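Local coordinates for protein probable enoyl-CoA hydratase/isomerase (Mycobacterium abscessus, PDB 3SWX) that probably acts on the acyl chain of coenzyme A thioesters as an enoyl-CoA hydratase or isomerase of the crotonase family, although its substrate is not established, at residues E177-R180 / E186-P189; A219-A222 / A228-E231. One frame throughout, in Å; residues are numbered along the deposited sequence.

Interaction 1. Residues E177-R180 / E186-P189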
# COMPACT_ATOMS: atom_id res chain seq x y z
N GLU B 177 -7.62 -9.47 -12.29
CA GLU B 177 -7.63 -9.25 -10.86
C GLU B 177 -6.21 -9.00 -10.33
O GLU B 177 -6.01 -8.10 -9.52
CB GLU B 177 -8.32 -10.43 -10.17
CG GLU B 177 -8.30 -10.40 -8.64
CD GLU B 177 -9.13 -9.29 -8.01
OE1 GLU B 177 -9.90 -8.57 -8.71
OE2 GLU B 177 -8.99 -9.15 -6.77
N ALA B 178 -5.21 -9.76 -10.80
CA ALA B 178 -3.82 -9.57 -10.35
C ALA B 178 -3.29 -8.15 -10.67
O ALA B 178 -2.53 -7.55 -9.88
CB ALA B 178 -2.90 -10.66 -10.94
N HIS B 179 -3.75 -7.61 -11.79
CA HIS B 179 -3.40 -6.28 -12.25
C HIS B 179 -4.16 -5.21 -11.47
O HIS B 179 -3.59 -4.16 -11.14
CB HIS B 179 -3.72 -6.20 -13.74
CG HIS B 179 -3.53 -4.85 -14.34
ND1 HIS B 179 -2.29 -4.26 -14.42
CD2 HIS B 179 -4.39 -4.00 -14.93
CE1 HIS B 179 -2.40 -3.09 -15.03
NE2 HIS B 179 -3.67 -2.91 -15.34
N ARG B 180 -5.43 -5.48 -11.18
CA ARG B 180 -6.26 -4.56 -10.39
C ARG B 180 -5.61 -4.30 -9.03
O ARG B 180 -5.50 -3.15 -8.60
CB ARG B 180 -7.66 -5.10 -10.15
CG ARG B 180 -8.65 -4.00 -9.70
CD ARG B 180 -10.04 -4.56 -9.41
NE ARG B 180 -10.02 -5.52 -8.31
CZ ARG B 180 -10.05 -5.21 -7.02
NH1 ARG B 180 -10.13 -3.94 -6.63
NH2 ARG B 180 -10.02 -6.18 -6.11
N GLU B 186 1.33 -4.95 -15.99
CA GLU B 186 0.78 -4.83 -17.32
C GLU B 186 0.39 -6.21 -17.83
O GLU B 186 1.09 -7.21 -17.58
CB GLU B 186 1.81 -4.16 -18.25
CG GLU B 186 1.26 -3.88 -19.64
CD GLU B 186 2.27 -3.24 -20.59
OE1 GLU B 186 3.40 -2.85 -20.14
OE2 GLU B 186 1.92 -3.15 -21.79
N ILE B 187 -0.76 -6.25 -18.51
CA ILE B 187 -1.24 -7.42 -19.17
C ILE B 187 -1.13 -7.22 -20.69
O ILE B 187 -1.61 -6.21 -21.23
CB ILE B 187 -2.72 -7.69 -18.85
CG1 ILE B 187 -2.96 -7.77 -17.34
CG2 ILE B 187 -3.19 -9.00 -19.54
CD1 ILE B 187 -4.44 -7.71 -17.00
N VAL B 188 -0.54 -8.20 -21.36
CA VAL B 188 -0.31 -8.15 -22.80
C VAL B 188 -0.91 -9.37 -23.49
O VAL B 188 -1.30 -10.34 -22.82
CB VAL B 188 1.20 -8.09 -23.09
CG1 VAL B 188 1.81 -6.81 -22.48
CG2 VAL B 188 1.91 -9.36 -22.57
N PRO B 189 -1.01 -9.33 -24.84
CA PRO B 189 -1.59 -10.46 -25.57
C PRO B 189 -0.82 -11.77 -25.40
O PRO B 189 0.37 -11.75 -25.07
CB PRO B 189 -1.57 -9.99 -27.03
CG PRO B 189 -1.70 -8.48 -26.91
CD PRO B 189 -0.81 -8.17 -25.72
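The turn from helix 175-180 into strand 186-188, at the edge of the six-stranded sheet of the crotonase fold, is packed by His179 of the helix against Ile187 of the strand. The closest approach is between His179 CB and Ile187 CD1, at 3.7 Å, and the same methyl lies 4.0 Å from His179 CG, so the isoleucine meets the root of the imidazole and not its polar end. CG of His179 stands anti to the backbone N (chi1 175°), which carries the ring toward the start of the strand; ND1 comes 4.0 Å from Glu186 N, a contact without a hydrogen bond. ND1 of His179 is instead hydrogen-bonded to Val184 O in the connecting loop. Histidine suits this place because its CB and CG can pack against an aliphatic branch while a ring nitrogen ties down the turn. Isoleucine suits the strand because its long CG1-CD1 arm spans the gap to the helix.

Strand 186-188 runs parallel to strand 126-130, and both Glu186 and Val188 make backbone hydrogen bonds with Ala129. On the helix, Arg180 grips the Glu177 carboxylate side-on: NE bonds to OE1 at 3.1 Å, nearly straight at 171°, and NH2 to OE2 at 3.2 Å. Trp166 NE1 also hydrogen-bonds OE2, so that oxygen has two donors. The helix end also takes part in a subunit interface, where Arg180 packs on His179 of a second subunit.

Interaction 2. Residues A219-A222 / A228-E231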
# COMPACT_ATOMS: atom_id res chain seq x y z
N ALA B 219 14.82 2.64 -1.55
CA ALA B 219 13.48 2.08 -1.42
C ALA B 219 13.47 0.90 -0.44
O ALA B 219 12.58 0.81 0.41
CB ALA B 219 12.93 1.65 -2.80
N ARG B 220 14.45 -0.01 -0.57
CA ARG B 220 14.53 -1.14 0.35
C ARG B 220 14.84 -0.73 1.79
O ARG B 220 14.30 -1.31 2.72
CB ARG B 220 15.57 -2.16 -0.08
CG ARG B 220 15.22 -2.92 -1.35
CD ARG B 220 16.21 -4.06 -1.53
NE ARG B 220 16.33 -4.51 -2.92
CZ ARG B 220 15.41 -5.19 -3.60
NH1 ARG B 220 14.25 -5.50 -3.05
NH2 ARG B 220 15.66 -5.56 -4.87
N LEU B 221 15.73 0.24 1.96
CA LEU B 221 16.08 0.76 3.29
C LEU B 221 14.85 1.32 4.00
O LEU B 221 14.66 1.08 5.19
CB LEU B 221 17.16 1.84 3.19
CG LEU B 221 17.72 2.37 4.52
CD1 LEU B 221 18.18 1.23 5.39
CD2 LEU B 221 18.85 3.40 4.27
N ALA B 222 14.00 2.03 3.25
CA ALA B 222 12.74 2.57 3.78
C ALA B 222 11.85 1.47 4.36
O ALA B 222 11.24 1.64 5.45
CB ALA B 222 11.98 3.32 2.69
N ALA B 228 12.75 7.57 8.39
CA ALA B 228 13.90 8.38 8.80
C ALA B 228 15.21 7.83 8.22
O ALA B 228 16.03 8.59 7.75
CB ALA B 228 13.97 8.47 10.34
N ALA B 229 15.38 6.51 8.23
CA ALA B 229 16.61 5.88 7.76
C ALA B 229 16.85 6.14 6.28
O ALA B 229 17.97 6.45 5.88
CB ALA B 229 16.57 4.35 8.04
N ALA B 230 15.80 6.00 5.47
CA ALA B 230 15.87 6.31 4.05
C ALA B 230 16.08 7.81 3.82
O ALA B 230 16.94 8.22 3.03
CB ALA B 230 14.61 5.77 3.33
N GLU B 231 15.34 8.64 4.55
CA GLU B 231 15.45 10.09 4.44
C GLU B 231 16.87 10.58 4.65
O GLU B 231 17.37 11.41 3.91
CB GLU B 231 14.53 10.78 5.45
CG GLU B 231 13.11 10.87 4.98
CD GLU B 231 12.18 11.37 6.05
OE1 GLU B 231 12.64 11.74 7.16
OE2 GLU B 231 10.98 11.41 5.77
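Leu221 and Ala222 of helix 209-225 meet Ala229 and Ala230 of helix 227-242 where the chain reverses between two consecutive helices, a helical hairpin in the C-terminal helical part of the crotonase fold. The contact across the two segments is apolar and contains no hydrogen bond. Its tightest side-chain pair is methyl against methyl: Ala222 CB lies 3.7 Å from Ala230 CB. Alanine on both helices is what lets the backbones come so near, with Ala222 CA and Ala230 CA 4.9 Å apart.

The larger apolar partner is Leu221. Its CG sits anti to the backbone N (chi1 -174°), and this branch point lies 4.2 Å from Ala229 CB. The CD2 branch goes further along the backbone, resting 3.6 Å from Ala229 O and 4.2 Å from Ala230 CA. A leucine fits here because its branching lets CG rest on the Ala229 methyl while CD2 lies over the Ala229 carbonyl.

Polar links lie round this apolar patch. Asn218 ND2, one residue before the first segment, donates a hydrogen bond to Ala230 O and so ties the two helices together beside the alanine pair. Arg220, pointing elsewhere, binds Leu101 O through NH2. Glu231 makes a salt bridge through OE2 to Arg224 of the third subunit, while Ala219 packs on Trp160 of that same subunit, so both helices also face the trimer interface.

With no directional bond between the two segments, their fit depends on shape: small methyls set how closely the helices approach, and the leucine fills in beside them, while the nearby hydrogen bond from Asn218 adds a directional link that could help to set the orientation.

Overall arrangement
From the N terminus, the chain first builds most of the six-stranded sheet and then helices 150-158 and 160-167 before reaching interaction 1. There residues 177-180 and 186-189 close a short loop of five residues, joining helix 175-180 to the last strand of the sheet. Helix 193-205 follows, and interaction 2 closes a second tight reversal, between helices 209-225 and 227-242. The two contacts are in series, neither nested nor crossed, with centres 29 Å apart and nearest atoms about 18 Å apart. Interaction 1 joins a short helix to the edge strand of the sheet, whereas interaction 2 joins two C-terminal helices; both have other subunits of the trimer close by.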